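Local structure of signal transduction histidine kinase, LytS (Clostridium beijerinckii, 5XSJ) at residues Glu54-Lys66 with Leu77-Glu89. The protein is probably a membrane-bound sensor histidine kinase, represented here by a four-helix N-terminal piece, that transfers a phosphoryl group from ATP to a protein histidine. Numbering follows the deposited sequence.
Sequences EVILAKQKIGNLK and LRDLDNTLDSYIE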
loop_
_atom_site.group_PDB
_atom_site.type_symbol
_atom_site.label_atom_id
_atom_site.label_comp_id
_atom_site.label_asym_id
_atom_site.label_seq_id
_atom_site.Cartn_x
_atom_site.Cartn_y
_atom_site.Cartn_z
ATOM N N GLU B 54 22.803 -4.534 -14.428
ATOM C CA GLU B 54 22.474 -3.369 -13.626
ATOM C C GLU B 54 22.626 -3.633 -12.122
ATOM O O GLU B 54 23.115 -2.752 -11.418
ATOM C CB GLU B 54 21.066 -2.876 -13.962
ATOM C CG GLU B 54 20.941 -2.354 -15.395
ATOM C CD GLU B 54 21.643 -1.016 -15.601
ATOM O OE1 GLU B 54 21.689 -0.184 -14.670
ATOM O OE2 GLU B 54 22.161 -0.781 -16.702
ATOM N N VAL B 55 22.268 -4.815 -11.603
ATOM C CA VAL B 55 22.527 -5.008 -10.161
ATOM C C VAL B 55 23.990 -5.170 -9.830
ATOM O O VAL B 55 24.402 -4.831 -8.730
ATOM C CB VAL B 55 21.822 -6.225 -9.488
ATOM C CG1 VAL B 55 20.466 -5.863 -9.085
ATOM C CG2 VAL B 55 21.820 -7.474 -10.314
ATOM N N ILE B 56 24.773 -5.704 -10.763
ATOM C CA ILE B 56 26.215 -5.800 -10.548
ATOM C C ILE B 56 26.766 -4.416 -10.339
ATOM O O ILE B 56 27.563 -4.178 -9.432
ATOM C CB ILE B 56 26.940 -6.486 -11.742
ATOM C CG1 ILE B 56 26.714 -7.995 -11.697
ATOM C CG2 ILE B 56 28.426 -6.204 -11.700
ATOM C CD1 ILE B 56 26.953 -8.686 -13.039
ATOM N N LEU B 57 26.303 -3.481 -11.159
ATOM C CA LEU B 57 26.813 -2.125 -11.109
ATOM C C LEU B 57 26.344 -1.402 -9.843
ATOM O O LEU B 57 27.108 -0.649 -9.230
ATOM C CB LEU B 57 26.389 -1.352 -12.363
ATOM C CG LEU B 57 26.990 -1.811 -13.701
ATOM C CD1 LEU B 57 26.223 -1.213 -14.876
ATOM C CD2 LEU B 57 28.473 -1.449 -13.788
ATOM N N ALA B 58 25.086 -1.602 -9.457
ATOM C CA ALA B 58 24.587 -0.994 -8.213
ATOM C C ALA B 58 25.371 -1.510 -6.998
ATOM O O ALA B 58 25.784 -0.747 -6.131
ATOM C CB ALA B 58 23.089 -1.270 -8.048
ATOM N N LYS B 59 25.578 -2.820 -6.954
ATOM C CA LYS B 59 26.343 -3.452 -5.884
ATOM C C LYS B 59 27.779 -2.900 -5.748
ATOM O O LYS B 59 28.232 -2.579 -4.640
ATOM C CB LYS B 59 26.381 -4.964 -6.127
ATOM C CG LYS B 59 27.094 -5.757 -5.056
ATOM C CD LYS B 59 26.250 -5.897 -3.795
ATOM C CE LYS B 59 27.045 -6.608 -2.698
ATOM N NZ LYS B 59 26.348 -6.557 -1.385
ATOM N N GLN B 60 28.492 -2.791 -6.868
ATOM C CA GLN B 60 29.880 -2.316 -6.862
ATOM C C GLN B 60 29.973 -0.876 -6.396
ATOM O O GLN B 60 30.842 -0.528 -5.600
ATOM C CB GLN B 60 30.508 -2.436 -8.261
ATOM C CG GLN B 60 32.045 -2.284 -8.295
ATOM C CD GLN B 60 32.509 -0.829 -8.385
ATOM O OE1 GLN B 60 31.696 0.088 -8.559
ATOM N NE2 GLN B 60 33.822 -0.614 -8.281
ATOM N N LYS B 61 29.087 -0.034 -6.915
ATOM C CA LYS B 61 29.126 1.384 -6.571
ATOM C C LYS B 61 28.711 1.635 -5.123
ATOM O O LYS B 61 29.257 2.519 -4.470
ATOM C CB LYS B 61 28.262 2.187 -7.543
ATOM C CG LYS B 61 28.847 2.167 -8.943
ATOM C CD LYS B 61 28.007 2.897 -9.970
ATOM C CE LYS B 61 28.643 2.729 -11.364
ATOM N NZ LYS B 61 27.836 3.339 -12.456
ATOM N N ILE B 62 27.765 0.856 -4.609
ATOM C CA ILE B 62 27.461 0.933 -3.178
ATOM C C ILE B 62 28.716 0.578 -2.367
ATOM O O ILE B 62 29.050 1.246 -1.379
ATOM C CB ILE B 62 26.298 -0.000 -2.778
ATOM C CG1 ILE B 62 24.982 0.501 -3.384
ATOM C CG2 ILE B 62 26.175 -0.075 -1.254
ATOM C CD1 ILE B 62 23.862 -0.496 -3.262
ATOM N N GLY B 63 29.409 -0.474 -2.797
ATOM C CA GLY B 63 30.675 -0.862 -2.191
ATOM C C GLY B 63 31.697 0.263 -2.250
ATOM O O GLY B 63 32.435 0.494 -1.300
ATOM N N ASN B 64 31.731 0.983 -3.364
ATOM C CA ASN B 64 32.681 2.070 -3.505
ATOM C C ASN B 64 32.410 3.185 -2.501
ATOM O O ASN B 64 33.328 3.655 -1.843
ATOM C CB ASN B 64 32.665 2.622 -4.930
ATOM C CG ASN B 64 33.666 3.758 -5.123
ATOM O OD1 ASN B 64 34.878 3.556 -5.001
ATOM N ND2 ASN B 64 33.163 4.954 -5.423
ATOM N N LEU B 65 31.152 3.602 -2.384
ATOM C CA LEU B 65 30.758 4.621 -1.401
ATOM C C LEU B 65 31.041 4.191 0.031
ATOM O O LEU B 65 31.354 5.024 0.875
ATOM C CB LEU B 65 29.267 4.955 -1.533
ATOM C CG LEU B 65 28.813 5.699 -2.788
ATOM C CD1 LEU B 65 27.303 5.906 -2.765
ATOM C CD2 LEU B 65 29.535 7.038 -2.899
ATOM N N LYS B 66 30.915 2.895 0.307
ATOM C CA LYS B 66 31.143 2.374 1.657
ATOM C C LYS B 66 32.592 2.534 2.062
ATOM O O LYS B 66 32.901 2.632 3.248
ATOM C CB LYS B 66 30.760 0.899 1.766
ATOM C CG LYS B 66 29.270 0.625 1.664
ATOM C CD LYS B 66 28.822 -0.466 2.622
ATOM C CE LYS B 66 29.334 -1.815 2.217
ATOM N NZ LYS B 66 28.802 -2.880 3.119
ATOM N N LEU B 77 24.252 3.316 4.318
ATOM C CA LEU B 77 24.886 2.541 3.257
ATOM C C LEU B 77 24.812 1.062 3.578
ATOM O O LEU B 77 24.562 0.238 2.690
ATOM C CB LEU B 77 26.340 2.969 3.053
ATOM C CG LEU B 77 26.540 4.194 2.169
ATOM C CD1 LEU B 77 27.959 4.724 2.269
ATOM C CD2 LEU B 77 26.206 3.844 0.743
ATOM N N ARG B 78 25.018 0.728 4.847
ATOM C CA ARG B 78 24.872 -0.653 5.279
ATOM C C ARG B 78 23.433 -1.144 5.058
ATOM O O ARG B 78 23.224 -2.242 4.569
ATOM C CB ARG B 78 25.271 -0.823 6.750
ATOM C CG ARG B 78 25.062 -2.250 7.255
ATOM C CD ARG B 78 25.556 -2.444 8.673
ATOM N NE ARG B 78 24.817 -1.621 9.622
ATOM C CZ ARG B 78 25.085 -1.566 10.924
ATOM N NH1 ARG B 78 26.087 -2.289 11.427
ATOM N NH2 ARG B 78 24.359 -0.786 11.719
ATOM N N ASP B 79 22.442 -0.328 5.415
ATOM C CA ASP B 79 21.049 -0.712 5.185
ATOM C C ASP B 79 20.767 -0.896 3.695
ATOM O O ASP B 79 20.057 -1.810 3.289
ATOM C CB ASP B 79 20.086 0.335 5.757
ATOM C CG ASP B 79 20.022 0.319 7.277
ATOM O OD1 ASP B 79 20.448 -0.687 7.896
ATOM O OD2 ASP B 79 19.527 1.319 7.853
ATOM N N LEU B 80 21.306 0.008 2.888
ATOM C CA LEU B 80 21.074 -0.032 1.458
ATOM C C LEU B 80 21.769 -1.258 0.837
ATOM O O LEU B 80 21.190 -1.966 0.022
ATOM C CB LEU B 80 21.560 1.275 0.821
ATOM C CG LEU B 80 21.677 1.288 -0.705
ATOM C CD1 LEU B 80 20.337 0.968 -1.388
ATOM C CD2 LEU B 80 22.237 2.616 -1.177
ATOM N N ASP B 81 23.003 -1.513 1.246
ATOM C CA ASP B 81 23.774 -2.656 0.744
ATOM C C ASP B 81 23.096 -3.981 1.073
ATOM O O ASP B 81 22.938 -4.851 0.214
ATOM C CB ASP B 81 25.184 -2.620 1.335
ATOM C CG ASP B 81 26.167 -3.529 0.587
ATOM O OD1 ASP B 81 25.946 -3.830 -0.609
ATOM O OD2 ASP B 81 27.171 -3.939 1.208
ATOM N N ASN B 82 22.689 -4.138 2.327
ATOM C CA ASN B 82 21.942 -5.325 2.724
ATOM C C ASN B 82 20.599 -5.453 2.024
ATOM O O ASN B 82 20.191 -6.535 1.651
ATOM C CB ASN B 82 21.744 -5.325 4.228
ATOM C CG ASN B 82 22.991 -5.716 4.947
ATOM O OD1 ASN B 82 23.757 -6.541 4.446
ATOM N ND2 ASN B 82 23.231 -5.121 6.107
ATOM N N THR B 83 19.916 -4.336 1.830
ATOM C CA THR B 83 18.611 -4.370 1.191
ATOM C C THR B 83 18.768 -4.776 -0.274
ATOM O O THR B 83 17.944 -5.512 -0.812
ATOM C CB THR B 83 17.899 -2.999 1.321
ATOM O OG1 THR B 83 17.807 -2.662 2.707
ATOM C CG2 THR B 83 16.509 -3.022 0.723
ATOM N N LEU B 84 19.835 -4.312 -0.920
ATOM C CA LEU B 84 20.106 -4.748 -2.289
ATOM C C LEU B 84 20.346 -6.252 -2.344
ATOM O O LEU B 84 19.834 -6.929 -3.239
ATOM C CB LEU B 84 21.309 -4.009 -2.882
ATOM C CG LEU B 84 21.498 -4.300 -4.384
ATOM C CD1 LEU B 84 20.363 -3.681 -5.191
ATOM C CD2 LEU B 84 22.844 -3.807 -4.904
ATOM N N ASP B 85 21.110 -6.785 -1.391
ATOM C CA ASP B 85 21.323 -8.231 -1.335
ATOM C C ASP B 85 19.981 -8.968 -1.226
ATOM O O ASP B 85 19.816 -10.042 -1.817
ATOM C CB ASP B 85 22.223 -8.628 -0.155
ATOM C CG ASP B 85 23.675 -8.176 -0.324
ATOM O OD1 ASP B 85 24.111 -7.873 -1.456
ATOM O OD2 ASP B 85 24.390 -8.132 0.698
ATOM N N SER B 86 19.028 -8.399 -0.477
ATOM C CA SER B 86 17.701 -9.020 -0.351
ATOM C C SER B 86 16.952 -9.008 -1.674
ATOM O O SER B 86 16.263 -9.952 -2.025
ATOM C CB SER B 86 16.851 -8.312 0.710
ATOM O OG SER B 86 17.368 -8.510 2.011
ATOM N N TYR B 87 17.063 -7.905 -2.388
ATOM C CA TYR B 87 16.499 -7.804 -3.721
ATOM C C TYR B 87 17.120 -8.827 -4.654
ATOM O O TYR B 87 16.433 -9.472 -5.433
ATOM C CB TYR B 87 16.728 -6.403 -4.271
ATOM C CG TYR B 87 16.536 -6.318 -5.757
ATOM C CD1 TYR B 87 15.259 -6.336 -6.303
ATOM C CD2 TYR B 87 17.626 -6.201 -6.625
ATOM C CE1 TYR B 87 15.056 -6.246 -7.680
ATOM C CE2 TYR B 87 17.431 -6.115 -8.012
ATOM C CZ TYR B 87 16.142 -6.130 -8.536
ATOM O OH TYR B 87 15.929 -6.042 -9.909
ATOM N N ILE B 88 18.442 -8.957 -4.579
ATOM C CA ILE B 88 19.152 -9.925 -5.406
ATOM C C ILE B 88 18.637 -11.333 -5.121
ATOM O O ILE B 88 18.374 -12.111 -6.041
ATOM C CB ILE B 88 20.675 -9.823 -5.174
ATOM C CG1 ILE B 88 21.169 -8.489 -5.751
ATOM C CG2 ILE B 88 21.405 -10.991 -5.824
ATOM C CD1 ILE B 88 22.556 -8.080 -5.319
ATOM N N GLU B 89 18.417 -11.630 -3.847
ATOM C CA GLU B 89 17.969 -12.957 -3.453
ATOM C C GLU B 89 16.528 -13.213 -3.895
ATOM O O GLU B 89 16.218 -14.291 -4.393
ATOM C CB GLU B 89 18.109 -13.123 -1.940
ATOM C CG GLU B 89 17.820 -14.509 -1.426
ATOM C CD GLU B 89 17.661 -14.535 0.088
ATOM O OE1 GLU B 89 17.418 -15.628 0.642
ATOM O OE2 GLU B 89 17.756 -13.456 0.729
HETATM O O HOH W 1 28.384 -3.605 -2.063
#
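I62 and L84 interlock knobs-into-holes between two antiparallel neighbours of a four-helix bundle, helices 45-67 and 73-99. The short segments run at 160° to each other, with their axes 10.2 Å apart at closest approach. I62 sits among L77, L80, D81 and L84. Its CD1 reaches CG of L80 at 3.8 Å, while its CG2 lies against CB of D81. L84 is the return knob, among V55, A58, K59 and I62. With CG anti to the backbone N (chi1 -172°), L84 sends CD2 to the backbone N of K59 at 3.6 Å and to CB of A58. At one end L77 packs its two methyls on L65. At the other, CG1 of V55 lies 4.3 Å from CG1 of I88. The Y87 hydroxyl hydrogen-bonds to OG of S32 in helix 15-42, and helix 104-133 touches L77 and Y87.

A salt-bridge network of K59, K66, D81 and D85 borders this apolar layer. K59 NZ joins two carboxylates: it approaches D85 OD1 on the syn side at 2.6 Å, and D81 OD1 from above the carboxylate plane at 2.9 Å. The K66 chain bends at chi2 and chi3, passes CB of L77 and brings NZ to the anti side of D81 OD2, somewhat out of the carboxylate plane, at 2.7 Å. D81 thus holds a different lysine on each oxygen. One water also donates to D81 OD1 and to the backbone O of K59, at 2.8 Å from each.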